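Local coordinates for single-stranded DNA-binding protein DdrB (Deinococcus radiodurans, PDB 4NOE) that binds single-stranded DNA and mediates accurate annealing of DNA strands, probably as part of the DNA damage response, at residues 31-36 against 61-66; 105-110 against 133-138. All coordinates share one frame; numbering follows the deposited sequence.

Interaction 1: 31-36 against 61-66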
ATOM      1  N   VAL E  31       6.865 -43.198  -6.640  1.00 20.06           N
ATOM      2  CA  VAL E  31       5.543 -42.810  -6.176  1.00 24.89           C
ATOM      3  C   VAL E  31       5.206 -41.410  -6.687  1.00 27.69           C
ATOM      4  O   VAL E  31       4.101 -41.179  -7.184  1.00 21.74           O
ATOM      5  CB  VAL E  31       5.461 -42.872  -4.641  1.00 21.66           C
ATOM      6  CG1 VAL E  31       4.141 -42.309  -4.144  1.00 16.65           C
ATOM      7  CG2 VAL E  31       5.662 -44.325  -4.179  1.00 20.03           C
ATOM      8  N   GLN E  32       6.164 -40.486  -6.593  1.00 25.36           N
ATOM      9  CA  GLN E  32       5.945 -39.123  -7.094  1.00 29.90           C
ATOM     10  C   GLN E  32       5.628 -39.109  -8.581  1.00 26.80           C
ATOM     11  O   GLN E  32       4.712 -38.407  -9.014  1.00 20.41           O
ATOM     12  CB  GLN E  32       7.146 -38.218  -6.813  1.00 29.13           C
ATOM     13  CG  GLN E  32       7.059 -37.455  -5.503  1.00 28.18           C
ATOM     14  CD  GLN E  32       8.307 -36.639  -5.246  1.00 27.36           C
ATOM     15  OE1 GLN E  32       8.527 -35.598  -5.875  1.00 30.38           O
ATOM     16  NE2 GLN E  32       9.143 -37.117  -4.336  1.00 24.43           N
ATOM     17  N   ARG E  33       6.366 -39.900  -9.358  1.00 25.18           N
ATOM     18  CA  ARG E  33       6.088 -40.001 -10.788  1.00 28.49           C
ATOM     19  C   ARG E  33       4.690 -40.555 -11.025  1.00 29.62           C
ATOM     20  O   ARG E  33       3.979 -40.107 -11.932  1.00 26.52           O
ATOM     21  CB  ARG E  33       7.105 -40.911 -11.485  1.00 26.75           C
ATOM     22  CG  ARG E  33       8.518 -40.378 -11.474  1.00 35.34           C
ATOM     23  CD  ARG E  33       9.450 -41.306 -12.227  1.00 35.14           C
ATOM     24  NE  ARG E  33      10.614 -40.568 -12.697  1.00 36.58           N
ATOM     25  CZ  ARG E  33      11.795 -40.589 -12.097  1.00 28.48           C
ATOM     26  NH1 ARG E  33      11.969 -41.334 -11.014  1.00 24.15           N
ATOM     27  NH2 ARG E  33      12.803 -39.881 -12.592  1.00 26.58           N
ATOM     28  N   HIS E  34       4.299 -41.538 -10.217  1.00 22.34           N
ATOM     29  CA  HIS E  34       3.023 -42.208 -10.446  1.00 21.15           C
ATOM     30  C   HIS E  34       1.849 -41.250 -10.273  1.00 20.39           C
ATOM     31  O   HIS E  34       1.023 -41.118 -11.172  1.00 24.77           O
ATOM     32  CB  HIS E  34       2.866 -43.428  -9.537  1.00 24.11           C
ATOM     33  CG  HIS E  34       1.493 -44.025  -9.560  1.00 35.84           C
ATOM     34  ND1 HIS E  34       1.121 -45.009 -10.450  1.00 38.24           N
ATOM     35  CD2 HIS E  34       0.400 -43.772  -8.798  1.00 36.09           C
ATOM     36  CE1 HIS E  34      -0.139 -45.343 -10.233  1.00 38.97           C
ATOM     37  NE2 HIS E  34      -0.600 -44.608  -9.237  1.00 39.42           N
ATOM     38  N   TYR E  35       1.763 -40.575  -9.130  1.00 17.57           N
ATOM     39  CA  TYR E  35       0.653 -39.645  -8.940  1.00 17.23           C
ATOM     40  C   TYR E  35       0.887 -38.337  -9.688  1.00 19.83           C
ATOM     41  O   TYR E  35      -0.063 -37.592  -9.979  1.00 18.56           O
ATOM     42  CB  TYR E  35       0.378 -39.404  -7.457  1.00 15.54           C
ATOM     43  CG  TYR E  35      -0.073 -40.659  -6.735  1.00 21.23           C
ATOM     44  CD1 TYR E  35      -1.390 -41.096  -6.808  1.00 27.89           C
ATOM     45  CD2 TYR E  35       0.823 -41.403  -5.985  1.00 24.96           C
ATOM     46  CE1 TYR E  35      -1.799 -42.240  -6.139  1.00 29.24           C
ATOM     47  CE2 TYR E  35       0.428 -42.543  -5.323  1.00 31.01           C
ATOM     48  CZ  TYR E  35      -0.880 -42.956  -5.401  1.00 31.04           C
ATOM     49  OH  TYR E  35      -1.255 -44.097  -4.732  1.00 26.49           O
ATOM     50  N   GLY E  36       2.155 -38.069  -9.993  1.00 20.88           N
ATOM     51  CA  GLY E  36       2.528 -36.932 -10.815  1.00 22.93           C
ATOM     52  C   GLY E  36       1.876 -36.970 -12.183  1.00 22.53           C
ATOM     53  O   GLY E  36       1.378 -35.949 -12.663  1.00 20.32           O
ATOM     54  N   ASP E  61      12.074 -35.200 -15.932  1.00 24.99           N
ATOM     55  CA  ASP E  61      10.794 -35.874 -15.780  1.00 24.32           C
ATOM     56  C   ASP E  61       9.837 -34.930 -15.068  1.00 20.52           C
ATOM     57  O   ASP E  61       9.864 -34.803 -13.840  1.00 18.83           O
ATOM     58  CB  ASP E  61      10.958 -37.179 -15.004  1.00 18.42           C
ATOM     59  CG  ASP E  61       9.703 -38.038 -15.028  1.00 30.15           C
ATOM     60  OD1 ASP E  61       8.615 -37.527 -15.400  1.00 24.71           O
ATOM     61  OD2 ASP E  61       9.804 -39.232 -14.663  1.00 33.82           O
ATOM     62  N   TRP E  62       8.989 -34.270 -15.845  1.00 18.96           N
ATOM     63  CA  TRP E  62       8.080 -33.274 -15.292  1.00 21.96           C
ATOM     64  C   TRP E  62       7.029 -33.889 -14.379  1.00 20.68           C
ATOM     65  O   TRP E  62       6.440 -33.187 -13.551  1.00 22.48           O
ATOM     66  CB  TRP E  62       7.438 -32.444 -16.413  1.00 20.61           C
ATOM     67  CG  TRP E  62       8.432 -31.506 -17.087  1.00 20.86           C
ATOM     68  CD1 TRP E  62       9.116 -31.735 -18.243  1.00 18.86           C
ATOM     69  CD2 TRP E  62       8.867 -30.221 -16.612  1.00 13.51           C
ATOM     70  NE1 TRP E  62       9.936 -30.668 -18.528  1.00 21.97           N
ATOM     71  CE2 TRP E  62       9.802 -29.724 -17.545  1.00 13.96           C
ATOM     72  CE3 TRP E  62       8.546 -29.437 -15.497  1.00 13.94           C
ATOM     73  CZ2 TRP E  62      10.423 -28.471 -17.403  1.00 20.08           C
ATOM     74  CZ3 TRP E  62       9.169 -28.190 -15.346  1.00 13.20           C
ATOM     75  CH2 TRP E  62      10.095 -27.721 -16.300  1.00 17.42           C
ATOM     76  N   SER E  63       6.798 -35.197 -14.504  1.00 16.49           N
ATOM     77  CA  SER E  63       5.819 -35.856 -13.632  1.00 19.51           C
ATOM     78  C   SER E  63       6.280 -35.842 -12.171  1.00 13.98           C
ATOM     79  O   SER E  63       5.463 -35.981 -11.250  1.00 20.06           O
ATOM     80  CB  SER E  63       5.528 -37.295 -14.093  1.00 25.30           C
ATOM     81  OG  SER E  63       6.590 -38.171 -13.742  1.00 31.01           O
ATOM     82  N   LEU E  64       7.581 -35.663 -11.953  1.00 14.53           N
ATOM     83  CA  LEU E  64       8.105 -35.532 -10.591  1.00 18.68           C
ATOM     84  C   LEU E  64       7.421 -34.388  -9.851  1.00 22.86           C
ATOM     85  O   LEU E  64       7.163 -34.500  -8.649  1.00 17.12           O
ATOM     86  CB  LEU E  64       9.630 -35.361 -10.588  1.00 20.62           C
ATOM     87  CG  LEU E  64      10.421 -36.630 -10.928  1.00 25.48           C
ATOM     88  CD1 LEU E  64      11.893 -36.324 -11.226  1.00 24.40           C
ATOM     89  CD2 LEU E  64      10.311 -37.648  -9.792  1.00 19.56           C
ATOM     90  N   ILE E  65       7.091 -33.306 -10.561  1.00 14.48           N
ATOM     91  CA  ILE E  65       6.393 -32.192  -9.901  1.00 11.34           C
ATOM     92  C   ILE E  65       4.950 -32.048 -10.362  1.00 24.53           C
ATOM     93  O   ILE E  65       4.367 -30.957 -10.258  1.00 21.38           O
ATOM     94  CB  ILE E  65       7.119 -30.842 -10.073  1.00 11.00           C
ATOM     95  CG1 ILE E  65       7.143 -30.411 -11.541  1.00 20.22           C
ATOM     96  CG2 ILE E  65       8.531 -30.911  -9.487  1.00 11.47           C
ATOM     97  CD1 ILE E  65       7.732 -28.998 -11.769  1.00 21.23           C
ATOM     98  N   GLY E  66       4.378 -33.142 -10.873  1.00 15.06           N
ATOM     99  CA  GLY E  66       2.973 -33.155 -11.275  1.00 16.24           C
ATOM    100  C   GLY E  66       2.685 -32.370 -12.548  1.00 21.28           C
ATOM    101  O   GLY E  66       1.544 -31.967 -12.801  1.00 20.18           O
TER
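R33 and D61 carry the polar part of this contact: NE of R33 donates to OD2 of D61 in a salt bridge with an N-H...O angle of 158°; the modelled 2.5 Å is unusually short and its exact value carries no weight. The acceptor lies in the guanidinium plane, at its edge, whereas NE meets OD2 on the anti side and out of the carboxylate plane, the two planes being 37° apart. The carboxylate is held at its other oxygen too. OD1 of D61 accepts from OG of S63 at 2.7 Å and from the backbone N of S63 at 3.1 Å, both from the same face of its plane, and the second bond makes an Asx turn leading into the 3-10 segment 62-64. This short turn, in the loop between strands 50-52 and 68-71, packs on helix 28-37. R33 also bonds through NH2 to the backbone O of R143, tying in the C-terminal tail. Apolar contact comes from L64, alongside R33: its CD2 is 3.7 Å from CG of R33 and sits over the centre of one guanidinium face. In the backbone, G36, having no side chain, brings a CA-H to S63 O (CA to O 3.1 Å).

Interaction 2: 105-110 against 133-138. With nucleotides of chain F.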
ATOM      1  N   ILE E 105      17.565 -21.938 -18.432  1.00 22.82           N
ATOM      2  CA  ILE E 105      16.325 -22.255 -19.121  1.00 21.24           C
ATOM      3  C   ILE E 105      15.238 -22.047 -18.098  1.00 19.94           C
ATOM      4  O   ILE E 105      15.202 -22.733 -17.073  1.00 15.72           O
ATOM      5  CB  ILE E 105      16.292 -23.702 -19.604  1.00 24.25           C
ATOM      6  CG1 ILE E 105      17.578 -24.038 -20.360  1.00 26.64           C
ATOM      7  CG2 ILE E 105      15.081 -23.924 -20.504  1.00 24.05           C
ATOM      8  CD1 ILE E 105      17.730 -23.248 -21.637  1.00 25.75           C
ATOM      9  N   LYS E 106      14.364 -21.085 -18.354  1.00 17.22           N
ATOM     10  CA  LYS E 106      13.364 -20.722 -17.363  1.00 13.88           C
ATOM     11  C   LYS E 106      11.976 -21.074 -17.881  1.00 19.42           C
ATOM     12  O   LYS E 106      11.675 -20.883 -19.057  1.00 18.43           O
ATOM     13  CB  LYS E 106      13.454 -19.222 -17.042  1.00 19.53           C
ATOM     14  CG  LYS E 106      12.530 -18.776 -15.924  1.00 18.94           C
ATOM     15  CD  LYS E 106      12.815 -17.351 -15.424  1.00 23.88           C
ATOM     16  CE  LYS E 106      11.864 -17.045 -14.261  1.00 27.92           C
ATOM     17  NZ  LYS E 106      11.936 -15.667 -13.683  1.00 28.30           N
ATOM     18  N   TYR E 107      11.149 -21.616 -16.994  1.00 15.57           N
ATOM     19  CA  TYR E 107       9.755 -21.882 -17.294  1.00 12.46           C
ATOM     20  C   TYR E 107       8.922 -20.916 -16.480  1.00 13.12           C
ATOM     21  O   TYR E 107       8.923 -20.969 -15.236  1.00 16.78           O
ATOM     22  CB  TYR E 107       9.396 -23.342 -16.964  1.00  7.57           C
ATOM     23  CG  TYR E 107       9.988 -24.299 -17.968  1.00 17.58           C
ATOM     24  CD1 TYR E 107      11.327 -24.682 -17.891  1.00 13.03           C
ATOM     25  CD2 TYR E 107       9.222 -24.797 -19.011  1.00 19.57           C
ATOM     26  CE1 TYR E 107      11.874 -25.549 -18.818  1.00 16.74           C
ATOM     27  CE2 TYR E 107       9.766 -25.671 -19.947  1.00 17.50           C
ATOM     28  CZ  TYR E 107      11.086 -26.033 -19.848  1.00 16.61           C
ATOM     29  OH  TYR E 107      11.622 -26.897 -20.774  1.00 22.33           O
ATOM     30  N   SER E 108       8.229 -20.025 -17.185  1.00  7.35           N
ATOM     31  CA  SER E 108       7.423 -18.983 -16.546  1.00 19.00           C
ATOM     32  C   SER E 108       6.253 -18.559 -17.423  1.00 12.83           C
ATOM     33  O   SER E 108       6.275 -18.745 -18.648  1.00 15.80           O
ATOM     34  CB  SER E 108       8.285 -17.749 -16.248  1.00 14.81           C
ATOM     35  OG  SER E 108       8.681 -17.114 -17.462  1.00 17.27           O
ATOM     36  N   ARG E 109       5.250 -17.956 -16.792  1.00  7.40           N
ATOM     37  CA  ARG E 109       4.080 -17.427 -17.486  1.00  7.63           C
ATOM     38  C   ARG E 109       3.790 -16.009 -17.006  1.00 17.34           C
ATOM     39  O   ARG E 109       4.294 -15.564 -15.958  1.00 12.87           O
ATOM     40  CB  ARG E 109       2.860 -18.297 -17.185  1.00  7.29           C
ATOM     41  CG  ARG E 109       2.506 -18.316 -15.697  1.00  8.74           C
ATOM     42  CD  ARG E 109       1.365 -19.292 -15.367  1.00  7.07           C
ATOM     43  NE  ARG E 109       1.165 -19.416 -13.913  1.00 10.46           N
ATOM     44  CZ  ARG E 109       0.471 -18.548 -13.177  1.00 12.74           C
ATOM     45  NH1 ARG E 109      -0.092 -17.476 -13.735  1.00 10.66           N
ATOM     46  NH2 ARG E 109       0.348 -18.739 -11.880  1.00 10.37           N
ATOM     47  N   GLY E 110       2.972 -15.294 -17.769  1.00 11.39           N
ATOM     48  CA  GLY E 110       2.531 -13.983 -17.346  1.00 11.52           C
ATOM     49  C   GLY E 110       1.599 -14.111 -16.156  1.00 14.71           C
ATOM     50  O   GLY E 110       0.850 -15.086 -16.045  1.00 18.33           O
ATOM     51  N   ALA E 133       9.957 -22.973 -12.789  1.00 12.06           N
ATOM     52  CA  ALA E 133      11.243 -23.667 -12.667  1.00 21.22           C
ATOM     53  C   ALA E 133      12.344 -22.960 -13.448  1.00 23.19           C
ATOM     54  O   ALA E 133      12.094 -22.314 -14.478  1.00 18.20           O
ATOM     55  CB  ALA E 133      11.121 -25.152 -13.138  1.00  8.74           C
ATOM     56  N   ILE E 134      13.571 -23.084 -12.964  1.00 19.77           N
ATOM     57  CA  ILE E 134      14.697 -22.587 -13.739  1.00 25.14           C
ATOM     58  C   ILE E 134      15.840 -23.592 -13.751  1.00 29.54           C
ATOM     59  O   ILE E 134      16.286 -24.061 -12.700  1.00 24.78           O
ATOM     60  CB  ILE E 134      15.176 -21.200 -13.259  1.00 26.64           C
ATOM     61  CG1 ILE E 134      16.459 -20.799 -13.984  1.00 28.19           C
ATOM     62  CG2 ILE E 134      15.400 -21.186 -11.762  1.00 35.14           C
ATOM     63  CD1 ILE E 134      16.720 -19.299 -13.948  1.00 33.36           C
ATOM     64  N   PHE E 135      16.294 -23.948 -14.946  1.00 22.87           N
ATOM     65  CA  PHE E 135      17.385 -24.897 -15.058  1.00 21.07           C
ATOM     66  C   PHE E 135      18.662 -24.090 -15.250  1.00 22.22           C
ATOM     67  O   PHE E 135      18.784 -23.284 -16.193  1.00 20.18           O
ATOM     68  CB  PHE E 135      17.118 -25.894 -16.191  1.00 25.07           C
ATOM     69  CG  PHE E 135      15.889 -26.754 -15.957  1.00 26.21           C
ATOM     70  CD1 PHE E 135      14.613 -26.240 -16.156  1.00 19.89           C
ATOM     71  CD2 PHE E 135      16.011 -28.066 -15.521  1.00 21.79           C
ATOM     72  CE1 PHE E 135      13.485 -27.014 -15.928  1.00 19.11           C
ATOM     73  CE2 PHE E 135      14.886 -28.848 -15.296  1.00 26.21           C
ATOM     74  CZ  PHE E 135      13.618 -28.316 -15.500  1.00 24.93           C
ATOM     75  N   ARG E 136      19.601 -24.274 -14.330  1.00 35.59           N
ATOM     76  CA  ARG E 136      20.734 -23.367 -14.232  1.00 36.49           C
ATOM     77  C   ARG E 136      21.850 -23.921 -13.353  1.00 37.55           C
ATOM     78  O   ARG E 136      21.643 -24.207 -12.171  1.00 34.57           O
ATOM     79  CB  ARG E 136      20.263 -22.022 -13.686  1.00 32.23           C
ATOM     80  CG  ARG E 136      21.383 -21.062 -13.317  1.00 30.53           C
ATOM     81  CD  ARG E 136      20.801 -19.729 -12.896  1.00 34.04           C
ATOM     82  NE  ARG E 136      20.059 -19.816 -11.639  1.00 34.49           N
ATOM     83  CZ  ARG E 136      19.260 -18.860 -11.179  1.00 35.11           C
ATOM     84  NH1 ARG E 136      19.074 -17.749 -11.883  1.00 31.66           N
ATOM     85  NH2 ARG E 136      18.627 -19.022 -10.027  1.00 40.43           N
ATOM     86  N   GLY E 137      23.032 -24.067 -13.944  1.00 35.25           N
ATOM     87  CA  GLY E 137      24.216 -24.457 -13.203  1.00 39.45           C
ATOM     88  C   GLY E 137      24.134 -25.854 -12.625  1.00 43.12           C
ATOM     89  O   GLY E 137      23.573 -26.755 -13.254  1.00 45.93           O
ATOM     90  N   GLY E 138      24.708 -26.027 -11.433  1.00 38.56           N
ATOM     91  CA  GLY E 138      24.720 -27.304 -10.736  1.00 33.18           C
ATOM     92  C   GLY E 138      25.300 -28.432 -11.568  1.00 38.91           C
ATOM     93  O   GLY E 138      25.865 -28.201 -12.638  1.00 41.46           O
TER
ATOM     94  P    DT F  26      15.166 -10.423 -20.265  1.00 32.16           P
ATOM     95  OP1  DT F  26      15.934 -10.328 -21.456  1.00 30.06           O
ATOM     96  OP2  DT F  26      14.513  -9.269 -19.762  1.00 31.18           O
ATOM     97  O5'  DT F  26      14.049 -11.537 -20.389  1.00 38.67           O
ATOM     98  C5'  DT F  26      14.201 -12.741 -21.134  1.00 20.01           C
ATOM     99  C4'  DT F  26      12.975 -13.611 -20.998  1.00 20.07           C
ATOM    100  O4'  DT F  26      12.710 -13.885 -19.607  1.00 19.65           O
ATOM    101  C3'  DT F  26      11.696 -13.006 -21.564  1.00 20.64           C
ATOM    102  O3'  DT F  26      10.892 -13.974 -22.223  1.00 33.40           O
ATOM    103  C2'  DT F  26      10.941 -12.591 -20.320  1.00 20.40           C
ATOM    104  C1'  DT F  26      11.356 -13.661 -19.334  1.00 26.22           C
ATOM    105  N1   DT F  26      11.257 -13.310 -17.920  1.00 24.30           N
ATOM    106  C2   DT F  26      10.857 -14.249 -16.999  1.00 19.59           C
ATOM    107  O2   DT F  26      10.511 -15.368 -17.299  1.00 21.94           O
ATOM    108  N3   DT F  26      10.889 -13.821 -15.702  1.00 18.99           N
ATOM    109  C4   DT F  26      11.254 -12.576 -15.246  1.00 22.37           C
ATOM    110  O4   DT F  26      11.242 -12.336 -14.056  1.00 22.42           O
ATOM    111  C5   DT F  26      11.690 -11.654 -16.262  1.00 24.67           C
ATOM    112  C7   DT F  26      12.134 -10.288 -15.856  1.00 44.46           C
ATOM    113  C6   DT F  26      11.668 -12.061 -17.529  1.00 23.50           C
ATOM    114  P    DG F  29       0.331 -14.678 -20.899  1.00 43.08           P
ATOM    115  OP1  DG F  29       1.199 -15.768 -20.538  1.00 50.52           O
ATOM    116  OP2  DG F  29      -0.120 -14.514 -22.241  1.00 35.54           O
ATOM    117  O5'  DG F  29      -0.986 -14.681 -20.025  1.00 48.01           O
ATOM    118  C5'  DG F  29      -1.036 -13.979 -18.782  1.00 44.55           C
ATOM    119  C4'  DG F  29      -2.404 -13.389 -18.532  1.00 45.80           C
ATOM    120  O4'  DG F  29      -2.560 -12.204 -19.330  1.00 45.81           O
ATOM    121  C3'  DG F  29      -3.588 -14.295 -18.870  1.00 41.25           C
ATOM    122  O3'  DG F  29      -4.753 -14.053 -18.087  1.00 46.32           O
ATOM    123  C2'  DG F  29      -3.934 -13.879 -20.276  1.00 44.11           C
ATOM    124  C1'  DG F  29      -3.557 -12.408 -20.315  1.00 44.45           C
ATOM    125  N9   DG F  29      -2.999 -12.038 -21.604  1.00 45.02           N
ATOM    126  C8   DG F  29      -2.637 -12.891 -22.614  1.00 49.00           C
ATOM    127  N7   DG F  29      -2.179 -12.275 -23.666  1.00 47.91           N
ATOM    128  C5   DG F  29      -2.261 -10.933 -23.335  1.00 42.85           C
ATOM    129  C6   DG F  29      -1.909  -9.785 -24.078  1.00 43.74           C
ATOM    130  O6   DG F  29      -1.436  -9.720 -25.213  1.00 52.14           O
ATOM    131  N1   DG F  29      -2.143  -8.623 -23.360  1.00 43.49           N
ATOM    132  C2   DG F  29      -2.645  -8.572 -22.088  1.00 40.00           C
ATOM    133  N2   DG F  29      -2.795  -7.356 -21.564  1.00 45.22           N
ATOM    134  N3   DG F  29      -2.993  -9.632 -21.390  1.00 38.59           N
ATOM    135  C4   DG F  29      -2.766 -10.772 -22.066  1.00 40.42           C
ATOM    136  P    DC F  28       5.033 -14.095 -23.371  1.00 39.21           P
ATOM    137  OP1  DC F  28       4.849 -15.367 -22.742  1.00 39.33           O
ATOM    138  OP2  DC F  28       4.655 -13.977 -24.737  1.00 42.90           O
ATOM    139  O5'  DC F  28       4.240 -12.980 -22.573  1.00 34.08           O
ATOM    140  C5'  DC F  28       4.073 -13.035 -21.173  1.00 27.23           C
ATOM    141  C4'  DC F  28       2.944 -12.132 -20.757  1.00 34.98           C
ATOM    142  O4'  DC F  28       3.224 -10.791 -21.177  1.00 34.53           O
ATOM    143  C3'  DC F  28       1.605 -12.480 -21.375  1.00 44.56           C
ATOM    144  O3'  DC F  28       1.002 -13.356 -20.447  1.00 56.01           O
ATOM    145  C2'  DC F  28       0.910 -11.136 -21.466  1.00 43.39           C
ATOM    146  C1'  DC F  28       2.043 -10.116 -21.531  1.00 39.03           C
ATOM    147  N1   DC F  28       2.282  -9.479 -22.832  1.00 46.99           N
ATOM    148  C2   DC F  28       2.375  -8.086 -22.901  1.00 51.83           C
ATOM    149  O2   DC F  28       2.194  -7.423 -21.878  1.00 52.40           O
ATOM    150  N3   DC F  28       2.640  -7.500 -24.086  1.00 52.27           N
ATOM    151  C4   DC F  28       2.836  -8.250 -25.169  1.00 55.16           C
ATOM    152  N4   DC F  28       3.093  -7.630 -26.316  1.00 59.99           N
ATOM    153  C5   DC F  28       2.773  -9.671 -25.122  1.00 50.37           C
ATOM    154  C6   DC F  28       2.502 -10.238 -23.943  1.00 50.55           C
TER
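Y107 and F135 both set CG anti to their carbonyl carbon (chi1 -73° and -63°); their strand positions put both on the same face of the sheet, and with these torsions the rings meet rim to rim. CE1 of Y107 lies 3.6 Å from CE1 of F135, with planes 72° apart and neither ring over the other. K106, on the other face, has CG anti to its backbone N and an extended chain beyond. Its CD and CE pass near the base of DT26 of chain F, and NZ comes within 2.9 Å of N3 of that thymine while forming a salt bridge with E121. The backbones run antiparallel. I105 pairs with F135 through two bonds, I105 N to F135 O and F135 N to I105 O (2.7 Å). Y107 N gives A133 O a nearly straight bond of 2.8 Å, whereas the return bond from A133 N to Y107 O is weak at 3.3 Å. Between them, K106 and I134 form a non-hydrogen-bonded pair. Pairing of strands 104-110 and 128-135 continues beyond A133, to R109 with V130, as the first reaches the DNA. The mixed sheet thus has a DNA-contacting side at K106 and an aromatic one, where Y107 and F135 pack with W62 and F60. S108 OG donates to O2 of DT26 of chain F, an unusually short 2.5 Å not to be taken exactly, and also bonds to R89. Farther along, G110 N makes a weak bond of 3.3 Å to OP1 of DG29 of chain F, and G110 CA lies 3.5 Å from O3' of DC28 of chain F. Away from the DNA, the OH of Y107 bonds to E57.

Both contacts are largely buried, yet they lie on opposite sides of the chain's centre, with their own centres about 18 Å apart. Interaction 1 joins a helix to a loop, and its polar link is a side-chain salt bridge. Interaction 2 joins two strands by backbone hydrogen bonds, one of them weak, with side chains sorted onto two faces. They share no strand or helix, but W62, in the 61-66 segment, reaches from one to the other: its CH2 packs 3.5 Å from CE1 of F135. Interaction 2 touches the nucleic acid directly, whereas the nearest atom of interaction 1 is about 12 Å from it.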